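GH26C (Muricauda sp. MAR_2010_75, PDB 6Q78) probably hydrolyses internal beta-1,4-mannosidic bonds of mannan-type polysaccharides as a beta-mannanase of glycoside hydrolase family 26. Local coordinates at residues 55-59 with 289-293; 90-94 with 374-380; 109-114 with 150-155; 158-163 with 232-236; 299-304 with 336-340. One frame throughout, in Å; residues are numbered along the deposited sequence.

Contact 1 of 5, residues 55-59 with 289-293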
# COMPACT_ATOMS: atom_id res chain seq x y z
N SER A 55 17.92 4.20 -13.20
CA SER A 55 19.04 3.50 -12.60
C SER A 55 18.83 3.20 -11.12
O SER A 55 19.63 2.46 -10.53
CB SER A 55 20.35 4.27 -12.83
OG SER A 55 20.40 5.43 -12.01
N PHE A 56 17.76 3.73 -10.52
CA PHE A 56 17.45 3.52 -9.11
C PHE A 56 16.22 2.67 -8.90
O PHE A 56 15.78 2.50 -7.75
CB PHE A 56 17.29 4.87 -8.41
CG PHE A 56 18.52 5.67 -8.45
CD1 PHE A 56 19.59 5.33 -7.65
CD2 PHE A 56 18.67 6.70 -9.38
CE1 PHE A 56 20.77 6.05 -7.71
CE2 PHE A 56 19.85 7.40 -9.45
CZ PHE A 56 20.89 7.08 -8.61
N MET A 57 15.66 2.12 -9.97
CA MET A 57 14.40 1.38 -9.95
C MET A 57 14.61 -0.12 -10.06
O MET A 57 15.55 -0.59 -10.71
CB MET A 57 13.50 1.82 -11.10
CG MET A 57 13.05 3.25 -10.91
SD MET A 57 12.10 3.88 -12.32
CE MET A 57 10.66 2.78 -12.28
N VAL A 58 13.71 -0.89 -9.43
CA VAL A 58 13.74 -2.34 -9.61
C VAL A 58 13.67 -2.68 -11.09
O VAL A 58 14.37 -3.58 -11.59
CB VAL A 58 12.58 -3.01 -8.84
CG1 VAL A 58 12.42 -4.46 -9.26
CG2 VAL A 58 12.85 -2.94 -7.38
N ASN A 59 12.82 -1.97 -11.83
CA ASN A 59 12.64 -2.25 -13.25
C ASN A 59 13.11 -1.06 -14.07
O ASN A 59 12.33 -0.12 -14.31
CB ASN A 59 11.19 -2.60 -13.57
CG ASN A 59 10.99 -2.91 -15.02
OD1 ASN A 59 11.97 -3.02 -15.78
ND2 ASN A 59 9.73 -3.09 -15.43
N ASP A 289 17.79 -4.65 -5.06
CA ASP A 289 17.37 -4.94 -6.44
C ASP A 289 15.91 -5.37 -6.55
O ASP A 289 15.42 -5.57 -7.67
CB ASP A 289 18.24 -6.06 -7.04
CG ASP A 289 19.67 -5.64 -7.22
OD1 ASP A 289 20.53 -6.53 -7.37
OD2 ASP A 289 19.93 -4.42 -7.22
N PHE A 290 15.20 -5.49 -5.44
CA PHE A 290 13.86 -6.08 -5.43
C PHE A 290 12.80 -5.18 -4.82
O PHE A 290 11.62 -5.54 -4.85
CB PHE A 290 13.91 -7.42 -4.68
CG PHE A 290 14.71 -8.45 -5.38
CD1 PHE A 290 14.17 -9.16 -6.46
CD2 PHE A 290 16.04 -8.68 -5.04
CE1 PHE A 290 14.93 -10.09 -7.15
CE2 PHE A 290 16.79 -9.64 -5.72
CZ PHE A 290 16.24 -10.33 -6.78
N VAL A 291 13.17 -4.01 -4.30
CA VAL A 291 12.23 -3.16 -3.56
C VAL A 291 12.40 -1.73 -4.05
O VAL A 291 13.54 -1.24 -4.12
CB VAL A 291 12.48 -3.24 -2.05
CG1 VAL A 291 11.64 -2.19 -1.34
CG2 VAL A 291 12.18 -4.64 -1.51
N ASP A 292 11.27 -1.06 -4.34
CA ASP A 292 11.26 0.37 -4.69
C ASP A 292 10.81 1.25 -3.52
O ASP A 292 11.32 2.37 -3.34
CB ASP A 292 10.28 0.62 -5.82
CG ASP A 292 10.74 0.04 -7.16
OD1 ASP A 292 11.88 0.39 -7.61
OD2 ASP A 292 9.97 -0.76 -7.75
N ILE A 293 9.81 0.78 -2.78
CA ILE A 293 9.20 1.52 -1.68
C ILE A 293 9.43 0.73 -0.40
O ILE A 293 9.08 -0.45 -0.32
CB ILE A 293 7.71 1.78 -1.92
CG1 ILE A 293 7.57 2.78 -3.09
CG2 ILE A 293 7.05 2.29 -0.61
CD1 ILE A 293 6.37 2.60 -4.00
O HOH W 1 14.34 0.65 -6.49
O HOH W 2 16.32 -4.98 -10.35
O HOH W 3 10.29 -0.83 -10.60

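Contact 2 of 5, residues 90-94 with 374-380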
# COMPACT_ATOMS: atom_id res chain seq x y z
N SER A 90 -15.33 3.12 -3.29
CA SER A 90 -16.28 2.01 -3.23
C SER A 90 -16.68 1.59 -1.82
O SER A 90 -17.59 0.75 -1.67
CB SER A 90 -15.68 0.79 -3.94
OG SER A 90 -14.40 0.43 -3.36
N SER A 91 -16.03 2.11 -0.77
CA SER A 91 -16.35 1.74 0.61
C SER A 91 -16.53 3.02 1.42
O SER A 91 -15.65 3.89 1.41
CB SER A 91 -15.25 0.87 1.22
OG SER A 91 -15.72 0.21 2.41
N PHE A 92 -17.69 3.15 2.05
CA PHE A 92 -18.08 4.39 2.69
C PHE A 92 -18.64 4.12 4.07
O PHE A 92 -19.32 3.11 4.28
CB PHE A 92 -19.17 5.10 1.86
CG PHE A 92 -18.89 5.15 0.38
CD1 PHE A 92 -19.33 4.13 -0.46
CD2 PHE A 92 -18.18 6.20 -0.17
CE1 PHE A 92 -19.08 4.17 -1.83
CE2 PHE A 92 -17.93 6.26 -1.54
CZ PHE A 92 -18.37 5.25 -2.36
N TYR A 93 -18.41 5.07 4.98
CA TYR A 93 -19.11 5.04 6.26
C TYR A 93 -20.62 4.96 6.03
O TYR A 93 -21.19 5.74 5.25
CB TYR A 93 -18.76 6.29 7.07
CG TYR A 93 -19.40 6.40 8.42
CD1 TYR A 93 -19.01 5.56 9.46
CD2 TYR A 93 -20.38 7.34 8.66
CE1 TYR A 93 -19.59 5.65 10.71
CE2 TYR A 93 -20.98 7.44 9.91
CZ TYR A 93 -20.56 6.59 10.91
OH TYR A 93 -21.15 6.68 12.17
N GLN A 94 -21.25 4.02 6.74
CA GLN A 94 -22.70 3.76 6.66
C GLN A 94 -23.18 3.50 5.24
O GLN A 94 -24.37 3.63 4.94
CB GLN A 94 -23.52 4.84 7.39
CG GLN A 94 -23.20 4.87 8.87
CD GLN A 94 -24.11 5.77 9.66
OE1 GLN A 94 -24.56 6.81 9.17
NE2 GLN A 94 -24.38 5.39 10.90
N TYR A 374 -9.88 1.33 4.94
CA TYR A 374 -11.19 1.77 4.48
C TYR A 374 -12.13 2.13 5.63
O TYR A 374 -11.99 1.65 6.77
CB TYR A 374 -11.85 0.79 3.50
CG TYR A 374 -11.93 -0.68 3.87
CD1 TYR A 374 -12.64 -1.12 4.97
CD2 TYR A 374 -11.31 -1.63 3.06
CE1 TYR A 374 -12.74 -2.50 5.26
CE2 TYR A 374 -11.40 -2.98 3.34
CZ TYR A 374 -12.11 -3.40 4.42
OH TYR A 374 -12.19 -4.76 4.70
N ASN A 375 -13.13 2.95 5.31
CA ASN A 375 -14.31 3.11 6.16
C ASN A 375 -15.35 2.10 5.74
O ASN A 375 -15.48 1.80 4.55
CB ASN A 375 -14.91 4.51 5.93
CG ASN A 375 -14.05 5.64 6.50
OD1 ASN A 375 -13.14 5.45 7.31
ND2 ASN A 375 -14.38 6.87 6.07
N TYR A 376 -16.09 1.55 6.70
CA TYR A 376 -17.01 0.46 6.36
C TYR A 376 -18.10 0.36 7.43
O TYR A 376 -17.79 0.26 8.61
CB TYR A 376 -16.22 -0.86 6.31
CG TYR A 376 -17.06 -2.07 5.97
CD1 TYR A 376 -17.46 -2.31 4.66
CD2 TYR A 376 -17.45 -2.96 6.95
CE1 TYR A 376 -18.23 -3.43 4.35
CE2 TYR A 376 -18.22 -4.07 6.64
CZ TYR A 376 -18.59 -4.29 5.34
OH TYR A 376 -19.36 -5.41 5.04
N GLN A 377 -19.36 0.39 6.99
CA GLN A 377 -20.50 0.29 7.90
C GLN A 377 -20.37 1.31 9.04
O GLN A 377 -20.24 2.50 8.76
CB GLN A 377 -20.68 -1.15 8.39
CG GLN A 377 -20.95 -2.09 7.22
CD GLN A 377 -21.31 -3.50 7.64
OE1 GLN A 377 -21.02 -3.94 8.76
NE2 GLN A 377 -21.97 -4.23 6.73
N ASP A 378 -20.38 0.88 10.31
CA ASP A 378 -20.32 1.83 11.41
C ASP A 378 -18.92 2.11 11.93
O ASP A 378 -18.78 2.70 13.01
CB ASP A 378 -21.20 1.35 12.57
CG ASP A 378 -22.66 1.43 12.25
OD1 ASP A 378 -23.08 2.46 11.67
OD2 ASP A 378 -23.38 0.47 12.57
N THR A 379 -17.89 1.74 11.18
CA THR A 379 -16.51 1.88 11.62
C THR A 379 -15.78 2.78 10.65
O THR A 379 -15.80 2.54 9.45
CB THR A 379 -15.84 0.50 11.70
OG1 THR A 379 -16.55 -0.30 12.65
CG2 THR A 379 -14.40 0.65 12.17
N TYR A 380 -15.12 3.80 11.17
CA TYR A 380 -14.44 4.74 10.29
C TYR A 380 -13.07 5.05 10.83
O TYR A 380 -12.86 5.12 12.05
CB TYR A 380 -15.25 6.05 10.12
CG TYR A 380 -15.45 6.93 11.36
CD1 TYR A 380 -16.44 6.65 12.29
CD2 TYR A 380 -14.66 8.06 11.58
CE1 TYR A 380 -16.65 7.46 13.41
CE2 TYR A 380 -14.86 8.89 12.71
CZ TYR A 380 -15.86 8.58 13.61
OH TYR A 380 -16.12 9.38 14.73
O HOH W 4 -12.88 3.76 2.36
O HOH W 5 -20.08 0.43 4.21
O HOH W 6 -20.09 4.66 14.37

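Contact 3 of 5, residues 109-114 with 150-155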
# COMPACT_ATOMS: atom_id res chain seq x y z
N ASP A 109 -10.96 14.89 -3.21
CA ASP A 109 -10.66 13.46 -3.17
C ASP A 109 -9.30 13.22 -2.51
O ASP A 109 -8.49 14.13 -2.38
CB ASP A 109 -10.62 12.89 -4.59
CG ASP A 109 -11.97 12.47 -5.12
OD1 ASP A 109 -12.79 11.95 -4.33
OD2 ASP A 109 -12.23 12.61 -6.35
N PRO A 110 -9.05 12.00 -2.04
CA PRO A 110 -7.70 11.65 -1.57
C PRO A 110 -6.69 11.78 -2.71
O PRO A 110 -7.06 11.78 -3.89
CB PRO A 110 -7.87 10.20 -1.09
CG PRO A 110 -9.02 9.68 -1.93
CD PRO A 110 -9.96 10.84 -2.10
N GLY A 111 -5.39 11.83 -2.34
CA GLY A 111 -4.38 11.83 -3.41
C GLY A 111 -3.93 10.47 -3.86
O GLY A 111 -3.15 10.33 -4.80
N LEU A 112 -4.42 9.43 -3.18
CA LEU A 112 -4.00 8.05 -3.43
C LEU A 112 -5.17 7.12 -3.15
O LEU A 112 -5.95 7.34 -2.21
CB LEU A 112 -2.77 7.71 -2.56
CG LEU A 112 -2.25 6.28 -2.50
CD1 LEU A 112 -0.76 6.36 -2.19
CD2 LEU A 112 -2.95 5.52 -1.45
N LEU A 113 -5.29 6.10 -3.98
CA LEU A 113 -6.31 5.06 -3.84
C LEU A 113 -5.64 3.72 -3.57
O LEU A 113 -4.74 3.33 -4.32
CB LEU A 113 -7.12 4.96 -5.12
CG LEU A 113 -8.14 3.81 -5.16
CD1 LEU A 113 -9.19 4.05 -4.06
CD2 LEU A 113 -8.77 3.66 -6.53
N GLY A 114 -6.09 3.03 -2.53
CA GLY A 114 -5.64 1.66 -2.25
C GLY A 114 -6.68 0.68 -2.77
O GLY A 114 -7.88 0.86 -2.59
N MET A 150 -7.56 11.15 -12.81
CA MET A 150 -7.54 12.34 -11.95
C MET A 150 -6.15 12.64 -11.41
O MET A 150 -5.97 13.68 -10.74
CB MET A 150 -8.55 12.14 -10.80
CG MET A 150 -9.97 12.05 -11.33
SD MET A 150 -11.23 12.12 -10.03
CE MET A 150 -10.72 10.74 -9.05
N GLY A 151 -5.18 11.77 -11.70
CA GLY A 151 -3.80 11.97 -11.27
C GLY A 151 -3.42 11.31 -9.96
O GLY A 151 -2.28 11.49 -9.51
N LEU A 152 -4.34 10.60 -9.32
CA LEU A 152 -4.02 9.94 -8.06
C LEU A 152 -3.01 8.84 -8.28
O LEU A 152 -2.85 8.31 -9.38
CB LEU A 152 -5.27 9.30 -7.44
CG LEU A 152 -6.27 10.20 -6.71
CD1 LEU A 152 -6.86 11.29 -7.58
CD2 LEU A 152 -7.35 9.34 -6.10
N VAL A 153 -2.34 8.47 -7.18
CA VAL A 153 -1.46 7.30 -7.12
C VAL A 153 -2.30 6.09 -6.74
O VAL A 153 -3.19 6.18 -5.90
CB VAL A 153 -0.37 7.56 -6.07
CG1 VAL A 153 0.52 6.36 -5.86
CG2 VAL A 153 0.46 8.79 -6.44
N ASN A 154 -1.99 4.92 -7.32
CA ASN A 154 -2.68 3.66 -7.02
C ASN A 154 -1.72 2.68 -6.36
O ASN A 154 -0.64 2.42 -6.89
CB ASN A 154 -3.24 3.01 -8.30
CG ASN A 154 -4.48 3.68 -8.82
OD1 ASN A 154 -5.58 3.48 -8.27
ND2 ASN A 154 -4.34 4.47 -9.86
N VAL A 155 -2.14 2.10 -5.24
CA VAL A 155 -1.39 1.07 -4.53
C VAL A 155 -2.28 -0.16 -4.41
O VAL A 155 -3.46 -0.04 -4.06
CB VAL A 155 -0.95 1.57 -3.13
CG1 VAL A 155 -0.03 0.52 -2.48
CG2 VAL A 155 -0.26 2.91 -3.23
O HOH W 7 -5.66 1.43 -6.33

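Contact 4 of 5, residues 158-163 with 232-236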
# COMPACT_ATOMS: atom_id res chain seq x y z
N TRP A 158 -2.46 -7.44 -1.43
CA TRP A 158 -2.96 -8.72 -1.92
C TRP A 158 -3.29 -9.61 -0.73
O TRP A 158 -2.40 -10.29 -0.18
CB TRP A 158 -1.91 -9.36 -2.80
CG TRP A 158 -2.38 -10.61 -3.48
CD1 TRP A 158 -3.69 -11.04 -3.63
CD2 TRP A 158 -1.57 -11.56 -4.19
NE1 TRP A 158 -3.72 -12.23 -4.36
CE2 TRP A 158 -2.44 -12.56 -4.72
CE3 TRP A 158 -0.20 -11.68 -4.39
CZ2 TRP A 158 -1.96 -13.62 -5.47
CZ3 TRP A 158 0.27 -12.77 -5.12
CH2 TRP A 158 -0.60 -13.71 -5.64
N HIS A 159 -4.58 -9.65 -0.35
CA HIS A 159 -5.03 -10.60 0.65
C HIS A 159 -5.28 -11.92 -0.08
O HIS A 159 -6.39 -12.25 -0.52
CB HIS A 159 -6.24 -10.09 1.41
CG HIS A 159 -5.91 -9.02 2.41
ND1 HIS A 159 -5.80 -7.69 2.06
CD2 HIS A 159 -5.68 -9.09 3.75
CE1 HIS A 159 -5.50 -6.98 3.14
NE2 HIS A 159 -5.40 -7.81 4.17
N PHE A 160 -4.17 -12.66 -0.25
CA PHE A 160 -4.10 -13.87 -1.08
C PHE A 160 -4.54 -15.07 -0.26
O PHE A 160 -3.90 -15.44 0.72
CB PHE A 160 -2.64 -13.96 -1.54
CG PHE A 160 -2.28 -15.18 -2.40
CD1 PHE A 160 -3.23 -15.85 -3.14
CD2 PHE A 160 -0.96 -15.59 -2.48
CE1 PHE A 160 -2.85 -16.95 -3.93
CE2 PHE A 160 -0.59 -16.69 -3.22
CZ PHE A 160 -1.54 -17.38 -3.94
N ARG A 161 -5.69 -15.64 -0.62
CA ARG A 161 -6.17 -16.81 0.11
C ARG A 161 -5.21 -17.97 -0.11
O ARG A 161 -4.69 -18.18 -1.21
CB ARG A 161 -7.61 -17.16 -0.33
CG ARG A 161 -8.58 -16.05 0.07
CD ARG A 161 -9.98 -16.27 -0.47
NE ARG A 161 -10.70 -15.01 -0.45
CZ ARG A 161 -11.36 -14.52 0.59
NH1 ARG A 161 -11.43 -15.20 1.73
NH2 ARG A 161 -11.95 -13.32 0.48
N GLU A 162 -5.00 -18.75 0.94
CA GLU A 162 -3.96 -19.76 0.93
C GLU A 162 -4.27 -20.81 -0.14
O GLU A 162 -5.44 -21.06 -0.45
CB GLU A 162 -3.82 -20.39 2.32
CG GLU A 162 -5.01 -21.28 2.78
CD GLU A 162 -5.01 -22.64 2.12
OE1 GLU A 162 -6.12 -23.23 1.92
OE2 GLU A 162 -3.89 -23.12 1.82
N PRO A 163 -3.24 -21.44 -0.69
CA PRO A 163 -3.40 -22.16 -1.97
C PRO A 163 -4.05 -23.53 -1.90
O PRO A 163 -4.56 -24.00 -2.94
CB PRO A 163 -1.94 -22.29 -2.49
CG PRO A 163 -1.14 -22.35 -1.20
CD PRO A 163 -1.83 -21.31 -0.32
N TRP A 232 -0.67 -13.30 11.70
CA TRP A 232 -2.06 -13.38 11.30
C TRP A 232 -2.25 -13.78 9.85
O TRP A 232 -3.37 -14.17 9.48
CB TRP A 232 -2.82 -12.07 11.57
CG TRP A 232 -2.09 -10.79 11.18
CD1 TRP A 232 -2.19 -10.11 9.98
CD2 TRP A 232 -1.25 -9.99 12.03
NE1 TRP A 232 -1.41 -8.97 10.01
CE2 TRP A 232 -0.83 -8.86 11.26
CE3 TRP A 232 -0.77 -10.13 13.34
CZ2 TRP A 232 0.02 -7.88 11.77
CZ3 TRP A 232 0.07 -9.15 13.85
CH2 TRP A 232 0.47 -8.05 13.05
N PHE A 233 -1.21 -13.69 9.02
CA PHE A 233 -1.23 -14.18 7.64
C PHE A 233 -0.30 -15.38 7.51
O PHE A 233 0.67 -15.52 8.28
CB PHE A 233 -0.71 -13.09 6.66
CG PHE A 233 -1.56 -11.85 6.57
CD1 PHE A 233 -2.93 -11.96 6.42
CD2 PHE A 233 -0.98 -10.59 6.65
CE1 PHE A 233 -3.73 -10.83 6.31
CE2 PHE A 233 -1.77 -9.46 6.54
CZ PHE A 233 -3.15 -9.58 6.38
N TRP A 234 -0.56 -16.23 6.50
CA TRP A 234 0.21 -17.47 6.34
C TRP A 234 1.61 -17.22 5.80
O TRP A 234 2.46 -18.13 5.87
CB TRP A 234 -0.59 -18.48 5.50
CG TRP A 234 -1.09 -17.97 4.20
CD1 TRP A 234 -2.34 -17.43 3.95
CD2 TRP A 234 -0.38 -17.92 2.94
NE1 TRP A 234 -2.44 -17.07 2.62
CE2 TRP A 234 -1.25 -17.34 1.99
CE3 TRP A 234 0.92 -18.27 2.55
CZ2 TRP A 234 -0.89 -17.14 0.65
CZ3 TRP A 234 1.29 -18.06 1.22
CH2 TRP A 234 0.38 -17.48 0.27
N TRP A 235 1.90 -16.02 5.30
CA TRP A 235 3.26 -15.65 4.96
C TRP A 235 4.01 -15.05 6.16
O TRP A 235 5.10 -14.51 5.99
CB TRP A 235 3.27 -14.69 3.76
CG TRP A 235 2.37 -13.52 3.91
CD1 TRP A 235 2.67 -12.30 4.50
CD2 TRP A 235 1.03 -13.38 3.40
NE1 TRP A 235 1.57 -11.45 4.43
CE2 TRP A 235 0.57 -12.07 3.73
CE3 TRP A 235 0.18 -14.24 2.69
CZ2 TRP A 235 -0.72 -11.61 3.40
CZ3 TRP A 235 -1.10 -13.79 2.36
CH2 TRP A 235 -1.55 -12.48 2.72
N GLY A 236 3.44 -15.14 7.36
CA GLY A 236 4.04 -14.60 8.56
C GLY A 236 5.23 -15.40 9.08
O GLY A 236 5.52 -16.52 8.68

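Contact 5 of 5, residues 299-304 with 336-340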
# COMPACT_ATOMS: atom_id res chain seq x y z
N TYR A 299 -0.89 0.47 13.09
CA TYR A 299 -2.06 0.83 13.88
C TYR A 299 -1.78 0.75 15.37
O TYR A 299 -2.29 1.57 16.14
CB TYR A 299 -3.21 -0.15 13.59
CG TYR A 299 -3.61 -0.21 12.12
CD1 TYR A 299 -2.96 -1.07 11.23
CD2 TYR A 299 -4.61 0.63 11.62
CE1 TYR A 299 -3.36 -1.13 9.88
CE2 TYR A 299 -4.97 0.61 10.30
CZ TYR A 299 -4.36 -0.28 9.45
OH TYR A 299 -4.75 -0.31 8.11
N GLY A 300 -0.95 -0.20 15.80
CA GLY A 300 -0.81 -0.47 17.22
C GLY A 300 -0.27 0.70 18.03
O GLY A 300 -0.72 0.94 19.15
N ASP A 301 0.69 1.46 17.46
CA ASP A 301 1.25 2.55 18.25
C ASP A 301 0.30 3.73 18.36
O ASP A 301 0.52 4.60 19.22
CB ASP A 301 2.61 2.97 17.70
CG ASP A 301 3.66 1.89 17.87
OD1 ASP A 301 3.63 1.18 18.90
OD2 ASP A 301 4.50 1.75 16.95
N PHE A 302 -0.78 3.73 17.58
CA PHE A 302 -1.80 4.76 17.62
C PHE A 302 -3.06 4.33 18.38
O PHE A 302 -3.97 5.15 18.55
CB PHE A 302 -2.16 5.20 16.20
CG PHE A 302 -1.02 5.86 15.46
CD1 PHE A 302 -0.52 7.08 15.88
CD2 PHE A 302 -0.44 5.24 14.36
CE1 PHE A 302 0.53 7.69 15.21
CE2 PHE A 302 0.62 5.86 13.68
CZ PHE A 302 1.09 7.10 14.12
N ASN A 303 -3.12 3.10 18.88
CA ASN A 303 -4.36 2.58 19.44
C ASN A 303 -4.45 2.94 20.93
O ASN A 303 -4.20 2.13 21.83
CB ASN A 303 -4.48 1.08 19.22
CG ASN A 303 -5.89 0.57 19.50
OD1 ASN A 303 -6.68 1.27 20.13
ND2 ASN A 303 -6.21 -0.63 19.03
N ASN A 304 -4.80 4.21 21.18
CA ASN A 304 -4.93 4.73 22.54
C ASN A 304 -3.67 4.47 23.37
O ASN A 304 -3.74 3.99 24.50
CB ASN A 304 -6.12 4.12 23.28
CG ASN A 304 -7.44 4.42 22.66
OD1 ASN A 304 -8.10 3.53 22.11
ND2 ASN A 304 -7.88 5.67 22.77
N THR A 336 -2.30 2.99 8.06
CA THR A 336 -2.43 3.50 9.41
C THR A 336 -3.89 3.88 9.65
O THR A 336 -4.76 3.73 8.77
CB THR A 336 -1.50 4.70 9.64
OG1 THR A 336 -1.37 4.96 11.05
CG2 THR A 336 -2.01 5.94 8.90
N GLY A 337 -4.16 4.33 10.87
CA GLY A 337 -5.50 4.74 11.24
C GLY A 337 -5.79 4.38 12.68
O GLY A 337 -5.10 3.58 13.32
N TYR A 338 -6.81 5.03 13.21
CA TYR A 338 -7.41 4.67 14.49
C TYR A 338 -8.89 4.46 14.21
O TYR A 338 -9.60 5.40 13.84
CB TYR A 338 -7.23 5.77 15.54
CG TYR A 338 -7.92 5.38 16.83
CD1 TYR A 338 -7.42 4.36 17.61
CD2 TYR A 338 -9.07 6.03 17.26
CE1 TYR A 338 -8.05 3.98 18.78
CE2 TYR A 338 -9.70 5.65 18.45
CZ TYR A 338 -9.18 4.62 19.18
OH TYR A 338 -9.78 4.22 20.36
N PHE A 339 -9.35 3.21 14.34
CA PHE A 339 -10.72 2.87 13.97
C PHE A 339 -11.70 3.26 15.08
O PHE A 339 -11.51 2.89 16.24
CB PHE A 339 -10.84 1.37 13.70
CG PHE A 339 -10.08 0.88 12.50
CD1 PHE A 339 -10.59 1.03 11.23
CD2 PHE A 339 -8.89 0.19 12.67
CE1 PHE A 339 -9.90 0.52 10.13
CE2 PHE A 339 -8.18 -0.29 11.58
CZ PHE A 339 -8.69 -0.12 10.30
N VAL A 340 -12.75 3.98 14.69
CA VAL A 340 -13.78 4.46 15.61
C VAL A 340 -15.09 3.77 15.26
O VAL A 340 -15.53 3.81 14.10
CB VAL A 340 -13.95 5.99 15.51
CG1 VAL A 340 -15.10 6.46 16.39
CG2 VAL A 340 -12.66 6.69 15.91
O HOH W 8 -4.89 2.55 15.88

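Contact 1 of 5, residues 55-59 with 289-293
The side chain of Asp292 grips the backbone N-H of Val58 at the N-terminal end of strand 293-298 in the TIM barrel. Its OD1 accepts the bond at 2.9 Å from Val58 N, almost straight at the hydrogen. The donor comes in on the syn side, 18° out of the carboxylate plane. With CG anti to the carbonyl carbon (chi1 -69°), the carboxylate swings over to 55-59, while OD2 accepts the N-H of Phe267 from the neighbouring strand. One side chain thus ties the loop before helix 64-76 to the bottom of the sheet. Val58 answers with both methyls: CG1, anti to the backbone N, touches Asp289 O, and CG2 presses on the Phe290-Val291 peptide, 3.3 Å from Val291 N. With an alanine at Asp292, the amides of Val58 and Phe267 would probably both lose their acceptor, and the 55-59 loop its one direct hydrogen bond to 289-293. One water joins Asp292 OD2 to Asn59 N; another donates to Val58 O (2.7 Å) and Asp289 O.

Contact 2 of 5, residues 90-94 with 374-380
Ser91 OG gives its proton to Asn375 O at 2.7 Å, meeting the carbonyl 17° out of its plane. The hydroxyl, placed opposite the backbone N (chi1 -164°), also lies at the edge of the Tyr376 ring. Further along, Gln94 N donates to Gln377 O, likewise at 2.7 Å. The extended Gln94 side chain then carries NE2 to Asp378 OD1, a long bond of 3.3 Å but straight, with the carboxylate plane turned 68° from the amide. Beside the Gln94 bonds, the Tyr93 and Tyr380 side chains run the same way, the edge of Tyr380 turned to the face of Tyr93 in an offset T-shaped pair with centroids 5.3 Å apart. Asn375 packs its CB against Tyr93 N, and its ND2 and Tyr93 N share Asp101 OD2, while OD1 takes the N-H of Cys381. Residues 376-379 form a two-residue hairpin on a type II' turn, and 90-94 packs along it just beyond the C-terminal ends of strands 81-86 and 369-372, the pair that closes the TIM barrel.

Contact 3 of 5, residues 109-114 with 150-155
Leu112 and Val155 meet obliquely, CD1 of the leucine 3.6 Å from CG2 of the valine. Leu112 CG stands anti to the backbone N (chi1 172°), which also brings CD1 obliquely across Val153 CG1, so the three side chains pack together on the inner face of the barrel. On the outer face Leu113 crosses Asn154, its CD2 lying 3.6 Å from the amide OD1. Below the paired strands Leu152 lays its branched end against Pro110 O, CG and CD2 both at 3.3 Å. Met150 lies at about a right angle to Asp109, its CE touching OD2, while OD1 is held by Ser100. The backbones run parallel, held by Val153 N to Gly111 O, Leu113 N to Val153 O (2.8 Å) and Val155 N to Leu113 O. Gly151 ends helix 132-150 in a Schellman motif. This completes the beta-alpha-beta crossover 112-116, 132-150, 153-157: the helix covers Leu113 and Asn154, Phe369 and Met371 of strand 369-372 meet Leu112 inside, and strands 81-86 and 220-223 extend the sheet to either side.

Contact 4 of 5, residues 158-163 with 232-236
The Trp234 indole is sandwiched between Glu162 and Trp235. On one face Glu162 CB makes a CH-pi contact, 3.8 Å from the centroid of the five-membered ring; Trp235 CE3 sits over the centre of the opposite face. At the edge, NE1 donates in the ring plane to Phe160 O at 2.9 Å, bent to 145° at the hydrogen. The same carbonyl meets the edge of Trp235 near CZ3. Trp234 directs its six-membered edge at the face of Phe160 in an offset T-shaped pair, planes 65° apart, with CZ2 3.5 Å from Phe160 CD2. Trp234 CG stands between its own N and carbonyl carbon (chi1 52°), which throws the indole across to 158-163. Phe233 lies between Trp235 and Trp232, one on each face, and its CZ comes 3.6 Å from His159 NE2. His159 is held at ND1 by Asp116, and its NE2 bonds a Tris molecule, probably from the crystallisation liquor. The cluster backs His159 at the C-terminal ends of strands 153-157 and 220-223, as in TIM-barrel active-site pockets.

Contact 5 of 5, residues 299-304 with 336-340
The Tyr299 ring lies nearly parallel to that of Phe339 (17°) but slid apart, so the two barely overlap and touch through their CE2 atoms at 3.6 Å. Thr336 CA sits over one face of Tyr299, and Gly337 O comes to its edge, 3.4 Å from CD2. Phe302 turns CD2 and CE2 to Thr336 OG1, both at 3.4 Å, a hydroxyl already bonded to Asn298 O. Among the polar contacts, a water donates to Tyr299 O and Gly337 O, both 2.8 Å away, stitching the two backbones. Tyr338, its CG anti to the backbone N (chi1 177°), extends toward Asn303 and Asn304, whose side chains cross it at about a right angle; its OH is bonded to Asn345 ND2. Tyr299 OH is bonded to Glu335 OE1. A leucine in place of Tyr299 would probably leave that carboxylate oxygen without its hydroxyl mate and the Phe339 ring freer to turn. The contact joins the loops after adjacent barrel strands 293-298 and 330-336, with helix 351-361 packing on Phe302, Thr336 and Tyr338, and strand 379-380 covering Phe339.

Contacts 2, 4 and 5 gather at the C-terminal mouth of the barrel, where TIM-barrel enzymes keep their active sites; contacts 1 and 3 lie toward the other end. A bound Tris molecule marks a probable pocket: the His159 side chain of contact 4 is about 3 Å from it and Tyr299 of contact 5 about 4 Å; the two contacts' nearest atoms lie about 7 Å apart, with the Tris reached from both. Contacts 2 and 5 touch directly, Tyr380 O and Val340 N lying 2.9 Å apart in a probable hydrogen bond. Strand 153-157 runs from contact 3 up to contact 4, centres 25 Å apart. Contact 1, 34 Å from contact 2 between centres, pins the opposite side.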